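Local coordinates for histidine triad protein (Plasmodium falciparum 3D7, PDB 5CS2), which probably hydrolyses diadenosine triphosphate to AMP and ADP as a histidine triad enzyme of the FHIT type, at residues Tyr23-Tyr28 with Val112-Ile117; Tyr43-Asn48 with Leu57-Lys62; Thr96-Ala101 with Ile119-Ile124. All coordinates share one frame; numbering follows the deposited sequence.

Overall arrangement
Along the chain, 43-48 and 57-62 of contact 2 both fall between the two segments of contact 1. Contact 3 comes after contact 2, and its segments alternate with those of contact 1. All three reach one antiparallel five-stranded sheet, ordered 35-38, 42-46, 56-60, 116-122, 97-104. Contacts 1 and 3 share strand 116-122, with centres about 22 Å apart. The centres of contacts 1 and 2 are about 8 Å apart, and those of contacts 2 and 3 about 17 Å. Contact 1 thus ties the turn at 23-28 to the histidine triad motif, with its predicted nucleophile, contact 2 builds the sheet beside it, and contact 3 lies where the second subunit joins.

Contact 1: Tyr23-Tyr28 with Val112-Ile117; sequences YEFGIY and VDHVHI
Glu24 O lies 3.3 Å from His114 CE1. The Glu24 carboxylate forms a salt bridge with Lys22. Phe25 carries most of the contact. Its CG is anti to the backbone N (chi1 -178°), which sends the ring across to the other segment. Val112 CG1 sits over the centre of one ring face, 3.6 Å from the centroid, a CH-pi contact almost along the ring normal. The far edge of the ring, CE1 and CZ, points into the face of His116. This is an edge-to-face pair with planes at 87° and centroids 4.9 Å apart. The rings of Phe25 and His114 meet only obliquely. Gly26 is part of the type II' turn from Phe25 to Tyr28. It has positive phi, and Val112 CG1 lies 3.7 Å from its CA, so the packing here is close. Gly26 N donates to His114 ND1 at 3.0 Å, and the donor lies in the imidazole plane. Tyr28 follows, with Val112 CG2 at the edge of its ring, 4.1 Å from CE2.

His114 and His116 belong to the histidine triad motif, and His116 is the predicted nucleophile that would form the AMP-histidine intermediate. His116 ND1 donates to His114 O at 2.7 Å, nearly along the C=O axis. This bond and the Phe25 edge fix the rotation of the His116 ring. His114 accepts at ND1 and bonds Thr60 O through NE2, so it is probably neutral, with its proton on NE2. With the His116 proton held on ND1, its NE2 is probably left unprotonated for attack on the substrate phosphate.

Contact 2: Tyr43-Asn48 with Leu57-Lys62; sequences YGFVNN and LLTTLK
Strands 43-46 and 57-60 run antiparallel as a beta hairpin, their axes 4.8 Å apart at closest and their directions 144° apart. Tyr43 with Thr59 and Phe45 with Leu57 are hydrogen-bonded pairs, and each has both N-H...O bonds, nearly along the C=O axes. Gly44 and Leu58 form the non-hydrogen-bonded pair between them, with CA atoms 4.4 Å apart. Here Leu58 CD2 packs on Gly44 CA at 3.7 Å.

Both rings take the crowded chi1 position, CG between the backbone N and the carbonyl carbon (72° for Tyr43, 64° for Phe45). Tyr43 lies alongside Thr59. Thr59 CG2 presses over one face of the Tyr43 ring, off centre, a CH-pi contact, and comes within 3.3 Å of Tyr43 CE1. Leu61 CD2 adds a contact at Tyr43 CD1, 3.6 Å away. The same Thr59 methyl meets the edge of the Phe45 ring, 3.7 Å from CE1. Leu57 CB lies over one face of that ring near its rim, and Leu57 CD1 reaches Phe45 CE2 at 3.5 Å. Both Leu57 methyls touch the Asn47 amide; Leu57 CD1 is 3.9 Å from Asn47 CG. Asn47, a predicted substrate-binding residue, has its OD1 held by Lys49 N.

The polar ends bond beyond the hairpin: Tyr43 OH to Glu24 O and Thr59 OG1 to Val115 O. Phe45 meets Phe25 edge-to-face. Leu57 packs against His116, the predicted nucleophile, and His118, a predicted substrate-binding residue. The buried hydroxyls of Tyr43 and Thr59 are therefore satisfied by backbone carbonyls, beside an apolar contact with the histidines.

Contact 3: Thr96-Ala101 with Ile119-Ile124; sequences TDFSIA and IIPRKI
Arg122 turns back on itself, with chi1, chi2 and chi3 all near -60°, and this folds its guanidinium over toward Ser99. Ser99 OG is anti to its own carbonyl carbon (chi1 -68°), facing the arginine. Arg122 NH1 donates to Ser99 OG at 2.8 Å, and the oxygen lies at the edge of the guanidinium, in its plane. The bent chain also brings Arg122 CG and CD each to 3.5 Å from Ser99 OG. NH2 has a second partner, a salt bridge to Asp126.

The frame for this is an antiparallel hairpin of strands 97-104 and 116-122, within the sheet of the HIT domain. Ser99 and Ile120 are a hydrogen-bonded pair. Ser99 N meets Ile120 O at 2.9 Å, in the carbonyl plane on a lone pair, and Ile120 N returns a bond to Ser99 O. Strand 97-104 is one of the two edge strands of the sheet within the chain. Phe98, Ile100 and Ala101 pair with an antiparallel strand of the second subunit, so the sheet continues across the dimer.

On the face toward helix 72-93, Phe98 and Ile119 lie side by side, with Phe98 CD1 4.0 Å from Ile119 CG2. Phe98 CD1 also comes to 3.7 Å from Pro121 CA. Phe98 packs on Met89 of that helix, and Asp97 OD2 takes a hydrogen bond from Glu107 N of the second subunit.

Contact 1: Tyr23-Tyr28 with Val112-Ile117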
# COMPACT_ATOMS: atom_id res chain seq x y z
N TYR A 23 1.22 -22.09 -6.04
CA TYR A 23 0.87 -20.67 -5.97
C TYR A 23 -0.61 -20.49 -6.24
O TYR A 23 -1.05 -20.54 -7.39
CB TYR A 23 1.70 -19.89 -6.99
CG TYR A 23 3.16 -19.89 -6.61
CD1 TYR A 23 3.67 -18.94 -5.74
CD2 TYR A 23 4.05 -20.80 -7.19
CE1 TYR A 23 5.02 -18.92 -5.41
CE2 TYR A 23 5.40 -20.81 -6.84
CZ TYR A 23 5.88 -19.85 -5.96
OH TYR A 23 7.20 -19.85 -5.56
N GLU A 24 -1.36 -20.26 -5.18
CA GLU A 24 -2.81 -20.05 -5.29
C GLU A 24 -3.09 -18.56 -5.37
O GLU A 24 -2.48 -17.78 -4.63
CB GLU A 24 -3.53 -20.61 -4.06
CG GLU A 24 -3.61 -22.12 -3.99
CD GLU A 24 -4.26 -22.66 -2.72
OE1 GLU A 24 -4.84 -21.86 -1.95
OE2 GLU A 24 -4.16 -23.89 -2.49
N PHE A 25 -4.03 -18.17 -6.24
CA PHE A 25 -4.48 -16.79 -6.32
C PHE A 25 -6.01 -16.85 -6.48
O PHE A 25 -6.47 -17.01 -7.60
CB PHE A 25 -3.82 -16.08 -7.50
CG PHE A 25 -4.18 -14.62 -7.64
CD1 PHE A 25 -4.17 -13.77 -6.53
CD2 PHE A 25 -4.51 -14.09 -8.88
CE1 PHE A 25 -4.48 -12.41 -6.67
CE2 PHE A 25 -4.78 -12.72 -9.03
CZ PHE A 25 -4.77 -11.89 -7.93
N GLY A 26 -6.74 -16.74 -5.38
CA GLY A 26 -8.20 -16.90 -5.42
C GLY A 26 -8.47 -18.35 -5.80
O GLY A 26 -7.79 -19.25 -5.31
N ILE A 27 -9.40 -18.57 -6.72
CA ILE A 27 -9.71 -19.94 -7.21
C ILE A 27 -8.67 -20.38 -8.26
O ILE A 27 -8.77 -21.50 -8.79
CB ILE A 27 -11.14 -19.98 -7.84
CG1 ILE A 27 -11.23 -19.02 -9.06
CG2 ILE A 27 -12.23 -19.75 -6.78
CD1 ILE A 27 -12.58 -18.97 -9.88
N TYR A 28 -7.76 -19.47 -8.66
CA TYR A 28 -6.78 -19.71 -9.73
C TYR A 28 -5.45 -20.21 -9.21
O TYR A 28 -5.18 -20.21 -8.01
CB TYR A 28 -6.60 -18.47 -10.61
CG TYR A 28 -7.90 -17.95 -11.18
CD1 TYR A 28 -8.58 -18.65 -12.17
CD2 TYR A 28 -8.49 -16.79 -10.67
CE1 TYR A 28 -9.78 -18.19 -12.68
CE2 TYR A 28 -9.69 -16.31 -11.20
CZ TYR A 28 -10.33 -17.01 -12.20
OH TYR A 28 -11.53 -16.59 -12.72
N VAL A 112 -10.58 -10.99 -8.27
CA VAL A 112 -10.07 -12.21 -7.67
C VAL A 112 -10.13 -12.01 -6.15
O VAL A 112 -9.55 -11.04 -5.64
CB VAL A 112 -8.62 -12.53 -8.14
CG1 VAL A 112 -8.07 -13.75 -7.41
CG2 VAL A 112 -8.56 -12.73 -9.66
N ASP A 113 -10.84 -12.90 -5.44
CA ASP A 113 -11.09 -12.78 -3.99
C ASP A 113 -9.89 -13.17 -3.16
O ASP A 113 -9.96 -14.06 -2.34
CB ASP A 113 -12.37 -13.56 -3.60
CG ASP A 113 -13.59 -13.06 -4.37
OD1 ASP A 113 -13.60 -11.88 -4.79
OD2 ASP A 113 -14.50 -13.87 -4.61
N HIS A 114 -8.78 -12.41 -3.31
CA HIS A 114 -7.52 -12.71 -2.64
C HIS A 114 -6.76 -11.38 -2.69
O HIS A 114 -6.65 -10.80 -3.76
CB HIS A 114 -6.78 -13.80 -3.47
CG HIS A 114 -5.55 -14.37 -2.84
ND1 HIS A 114 -5.08 -15.63 -3.20
CD2 HIS A 114 -4.70 -13.84 -1.91
CE1 HIS A 114 -4.00 -15.85 -2.46
NE2 HIS A 114 -3.71 -14.78 -1.70
N VAL A 115 -6.38 -10.86 -1.52
CA VAL A 115 -5.67 -9.57 -1.34
C VAL A 115 -4.49 -9.53 -2.29
O VAL A 115 -3.66 -10.43 -2.25
CB VAL A 115 -5.11 -9.38 0.10
CG1 VAL A 115 -4.39 -8.02 0.23
CG2 VAL A 115 -6.19 -9.50 1.14
N HIS A 116 -4.40 -8.48 -3.09
CA HIS A 116 -3.20 -8.31 -3.94
C HIS A 116 -2.86 -6.84 -4.17
O HIS A 116 -3.74 -5.98 -4.22
CB HIS A 116 -3.31 -9.09 -5.27
CG HIS A 116 -4.50 -8.77 -6.11
ND1 HIS A 116 -5.77 -9.21 -5.76
CD2 HIS A 116 -4.58 -8.10 -7.28
CE1 HIS A 116 -6.58 -8.77 -6.71
NE2 HIS A 116 -5.92 -8.11 -7.65
N ILE A 117 -1.55 -6.56 -4.35
CA ILE A 117 -1.12 -5.19 -4.63
C ILE A 117 -0.70 -5.13 -6.09
O ILE A 117 0.04 -6.01 -6.55
CB ILE A 117 0.11 -4.81 -3.75
CG1 ILE A 117 -0.19 -4.89 -2.23
CG2 ILE A 117 0.66 -3.42 -4.17
CD1 ILE A 117 1.03 -4.66 -1.25

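Contact 2: Tyr43-Asn48 with Leu57-Lys62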
# COMPACT_ATOMS: atom_id res chain seq x y z
N TYR A 43 4.20 -13.55 -2.44
CA TYR A 43 4.87 -13.81 -3.70
C TYR A 43 4.52 -12.75 -4.72
O TYR A 43 3.52 -12.06 -4.59
CB TYR A 43 4.69 -15.25 -4.20
CG TYR A 43 3.32 -15.59 -4.72
CD1 TYR A 43 2.32 -16.02 -3.85
CD2 TYR A 43 3.03 -15.54 -6.08
CE1 TYR A 43 1.06 -16.40 -4.34
CE2 TYR A 43 1.78 -15.91 -6.57
CZ TYR A 43 0.81 -16.36 -5.70
OH TYR A 43 -0.43 -16.71 -6.20
N GLY A 44 5.39 -12.59 -5.69
CA GLY A 44 5.23 -11.62 -6.76
C GLY A 44 5.18 -12.35 -8.08
O GLY A 44 5.98 -13.27 -8.31
N PHE A 45 4.24 -11.98 -8.92
CA PHE A 45 4.09 -12.59 -10.22
C PHE A 45 3.70 -11.60 -11.30
O PHE A 45 3.13 -10.54 -11.01
CB PHE A 45 3.14 -13.80 -10.15
CG PHE A 45 1.72 -13.46 -9.76
CD1 PHE A 45 1.38 -13.19 -8.44
CD2 PHE A 45 0.72 -13.42 -10.72
CE1 PHE A 45 0.06 -12.88 -8.08
CE2 PHE A 45 -0.61 -13.15 -10.35
CZ PHE A 45 -0.92 -12.89 -9.04
N VAL A 46 4.11 -11.89 -12.55
CA VAL A 46 3.80 -11.02 -13.69
C VAL A 46 2.31 -11.12 -14.02
O VAL A 46 1.71 -12.19 -13.87
CB VAL A 46 4.70 -11.23 -14.94
CG1 VAL A 46 6.12 -10.74 -14.68
CG2 VAL A 46 4.69 -12.69 -15.39
N ASN A 47 1.71 -10.00 -14.43
CA ASN A 47 0.29 -9.93 -14.78
C ASN A 47 0.03 -10.41 -16.22
O ASN A 47 0.71 -9.95 -17.12
CB ASN A 47 -0.20 -8.50 -14.61
CG ASN A 47 -1.70 -8.33 -14.54
OD1 ASN A 47 -2.47 -9.17 -15.01
ND2 ASN A 47 -2.14 -7.22 -13.98
N ASN A 48 -0.95 -11.33 -16.42
CA ASN A 48 -1.33 -11.83 -17.75
C ASN A 48 -2.13 -10.81 -18.55
O ASN A 48 -2.21 -10.92 -19.78
CB ASN A 48 -2.11 -13.17 -17.67
CG ASN A 48 -3.51 -13.09 -17.13
OD1 ASN A 48 -3.82 -12.32 -16.21
ND2 ASN A 48 -4.39 -13.89 -17.69
N LEU A 57 1.98 -8.08 -9.86
CA LEU A 57 1.07 -8.32 -8.73
C LEU A 57 1.81 -8.94 -7.58
O LEU A 57 2.67 -9.81 -7.79
CB LEU A 57 -0.06 -9.27 -9.20
CG LEU A 57 -0.88 -8.78 -10.39
CD1 LEU A 57 -1.68 -9.89 -11.02
CD2 LEU A 57 -1.74 -7.58 -10.02
N LEU A 58 1.45 -8.56 -6.34
CA LEU A 58 2.00 -9.17 -5.13
C LEU A 58 0.82 -9.73 -4.35
O LEU A 58 -0.19 -9.04 -4.25
CB LEU A 58 2.73 -8.17 -4.23
CG LEU A 58 3.81 -7.29 -4.88
CD1 LEU A 58 4.56 -6.53 -3.82
CD2 LEU A 58 4.83 -8.10 -5.64
N THR A 59 0.94 -10.95 -3.84
CA THR A 59 -0.19 -11.50 -3.09
C THR A 59 0.32 -12.31 -1.93
O THR A 59 1.51 -12.63 -1.87
CB THR A 59 -1.16 -12.27 -4.03
OG1 THR A 59 -2.40 -12.51 -3.34
CG2 THR A 59 -0.62 -13.58 -4.47
N THR A 60 -0.59 -12.69 -1.02
CA THR A 60 -0.23 -13.50 0.13
C THR A 60 -0.21 -14.97 -0.27
O THR A 60 -0.97 -15.35 -1.15
CB THR A 60 -1.23 -13.29 1.27
OG1 THR A 60 -2.53 -13.42 0.70
CG2 THR A 60 -1.08 -11.92 1.95
N LEU A 61 0.66 -15.78 0.34
CA LEU A 61 0.72 -17.21 0.00
C LEU A 61 -0.57 -17.88 0.50
O LEU A 61 -1.09 -18.79 -0.17
CB LEU A 61 1.97 -17.86 0.64
CG LEU A 61 3.30 -17.58 -0.06
CD1 LEU A 61 4.49 -17.82 0.87
CD2 LEU A 61 3.45 -18.37 -1.35
N LYS A 62 -1.09 -17.41 1.65
CA LYS A 62 -2.36 -17.86 2.23
C LYS A 62 -3.50 -17.04 1.63
O LYS A 62 -3.42 -15.81 1.58
CB LYS A 62 -2.33 -17.76 3.77
CG LYS A 62 -3.59 -18.30 4.43
CD LYS A 62 -3.37 -18.84 5.84
CE LYS A 62 -4.64 -19.44 6.43
NZ LYS A 62 -5.09 -20.66 5.69

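Contact 3: Thr96-Ala101 with Ile119-Ile124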
# COMPACT_ATOMS: atom_id res chain seq x y z
N THR A 96 11.13 6.21 -12.09
CA THR A 96 11.11 6.47 -10.67
C THR A 96 9.63 6.51 -10.23
O THR A 96 9.38 6.65 -9.05
CB THR A 96 11.77 7.85 -10.41
OG1 THR A 96 11.00 8.86 -11.07
CG2 THR A 96 13.24 7.90 -10.89
N ASP A 97 8.68 6.47 -11.19
CA ASP A 97 7.25 6.65 -10.89
C ASP A 97 6.42 5.39 -11.02
O ASP A 97 6.58 4.63 -11.98
CB ASP A 97 6.64 7.76 -11.74
CG ASP A 97 7.33 9.12 -11.62
OD1 ASP A 97 8.19 9.28 -10.71
OD2 ASP A 97 6.98 10.03 -12.41
N PHE A 98 5.52 5.17 -10.04
CA PHE A 98 4.70 3.96 -10.00
C PHE A 98 3.31 4.28 -9.49
O PHE A 98 3.16 5.17 -8.65
CB PHE A 98 5.30 2.93 -9.01
CG PHE A 98 6.72 2.55 -9.29
CD1 PHE A 98 7.02 1.52 -10.17
CD2 PHE A 98 7.77 3.30 -8.77
CE1 PHE A 98 8.34 1.23 -10.50
CE2 PHE A 98 9.09 3.01 -9.10
CZ PHE A 98 9.37 1.97 -9.96
N SER A 99 2.34 3.53 -9.98
CA SER A 99 0.97 3.53 -9.43
C SER A 99 0.95 2.27 -8.57
O SER A 99 1.30 1.17 -9.04
CB SER A 99 -0.09 3.45 -10.52
OG SER A 99 -0.14 4.63 -11.30
N ILE A 100 0.65 2.43 -7.29
CA ILE A 100 0.62 1.31 -6.37
C ILE A 100 -0.79 1.23 -5.83
O ILE A 100 -1.31 2.25 -5.37
CB ILE A 100 1.66 1.45 -5.24
CG1 ILE A 100 3.11 1.73 -5.81
CG2 ILE A 100 1.62 0.23 -4.30
CD1 ILE A 100 4.00 2.30 -4.73
N ALA A 101 -1.44 0.06 -5.90
CA ALA A 101 -2.84 0.04 -5.44
C ALA A 101 -3.34 -1.30 -5.01
O ALA A 101 -2.92 -2.32 -5.56
CB ALA A 101 -3.76 0.57 -6.50
N ILE A 119 1.43 -3.08 -8.89
CA ILE A 119 2.55 -2.14 -9.01
C ILE A 119 2.66 -1.90 -10.49
O ILE A 119 2.90 -2.86 -11.24
CB ILE A 119 3.87 -2.65 -8.43
CG1 ILE A 119 3.80 -2.84 -6.92
CG2 ILE A 119 5.05 -1.71 -8.83
CD1 ILE A 119 5.02 -3.56 -6.34
N ILE A 120 2.47 -0.66 -10.92
CA ILE A 120 2.49 -0.32 -12.35
C ILE A 120 3.51 0.77 -12.59
O ILE A 120 3.30 1.93 -12.21
CB ILE A 120 1.10 0.06 -12.94
CG1 ILE A 120 -0.01 -0.95 -12.57
CG2 ILE A 120 1.20 0.26 -14.47
CD1 ILE A 120 -1.41 -0.39 -12.49
N PRO A 121 4.60 0.45 -13.31
CA PRO A 121 5.59 1.49 -13.63
C PRO A 121 4.93 2.55 -14.50
O PRO A 121 4.06 2.22 -15.30
CB PRO A 121 6.66 0.73 -14.42
CG PRO A 121 6.49 -0.71 -14.00
CD PRO A 121 5.00 -0.85 -13.87
N ARG A 122 5.27 3.83 -14.29
CA ARG A 122 4.65 4.93 -15.03
C ARG A 122 5.66 5.81 -15.78
O ARG A 122 6.74 6.08 -15.26
CB ARG A 122 3.83 5.81 -14.08
CG ARG A 122 2.68 5.10 -13.34
CD ARG A 122 1.72 4.39 -14.26
NE ARG A 122 1.08 5.29 -15.22
CZ ARG A 122 -0.01 6.00 -14.97
NH1 ARG A 122 -0.62 5.89 -13.80
NH2 ARG A 122 -0.52 6.81 -15.90
N LYS A 123 5.30 6.25 -17.00
CA LYS A 123 6.10 7.13 -17.88
C LYS A 123 5.22 8.23 -18.51
O LYS A 123 4.00 8.09 -18.53
CB LYS A 123 6.80 6.29 -18.96
CG LYS A 123 7.96 5.47 -18.42
CD LYS A 123 8.25 4.24 -19.26
CE LYS A 123 9.67 3.78 -19.04
NZ LYS A 123 9.93 2.42 -19.57
N ILE A 124 5.84 9.32 -19.01
CA ILE A 124 5.10 10.44 -19.64
C ILE A 124 4.16 9.96 -20.75
O ILE A 124 4.57 9.20 -21.64
CB ILE A 124 6.03 11.60 -20.12
CG1 ILE A 124 6.92 12.13 -18.98
CG2 ILE A 124 5.23 12.75 -20.80
CD1 ILE A 124 8.17 12.95 -19.42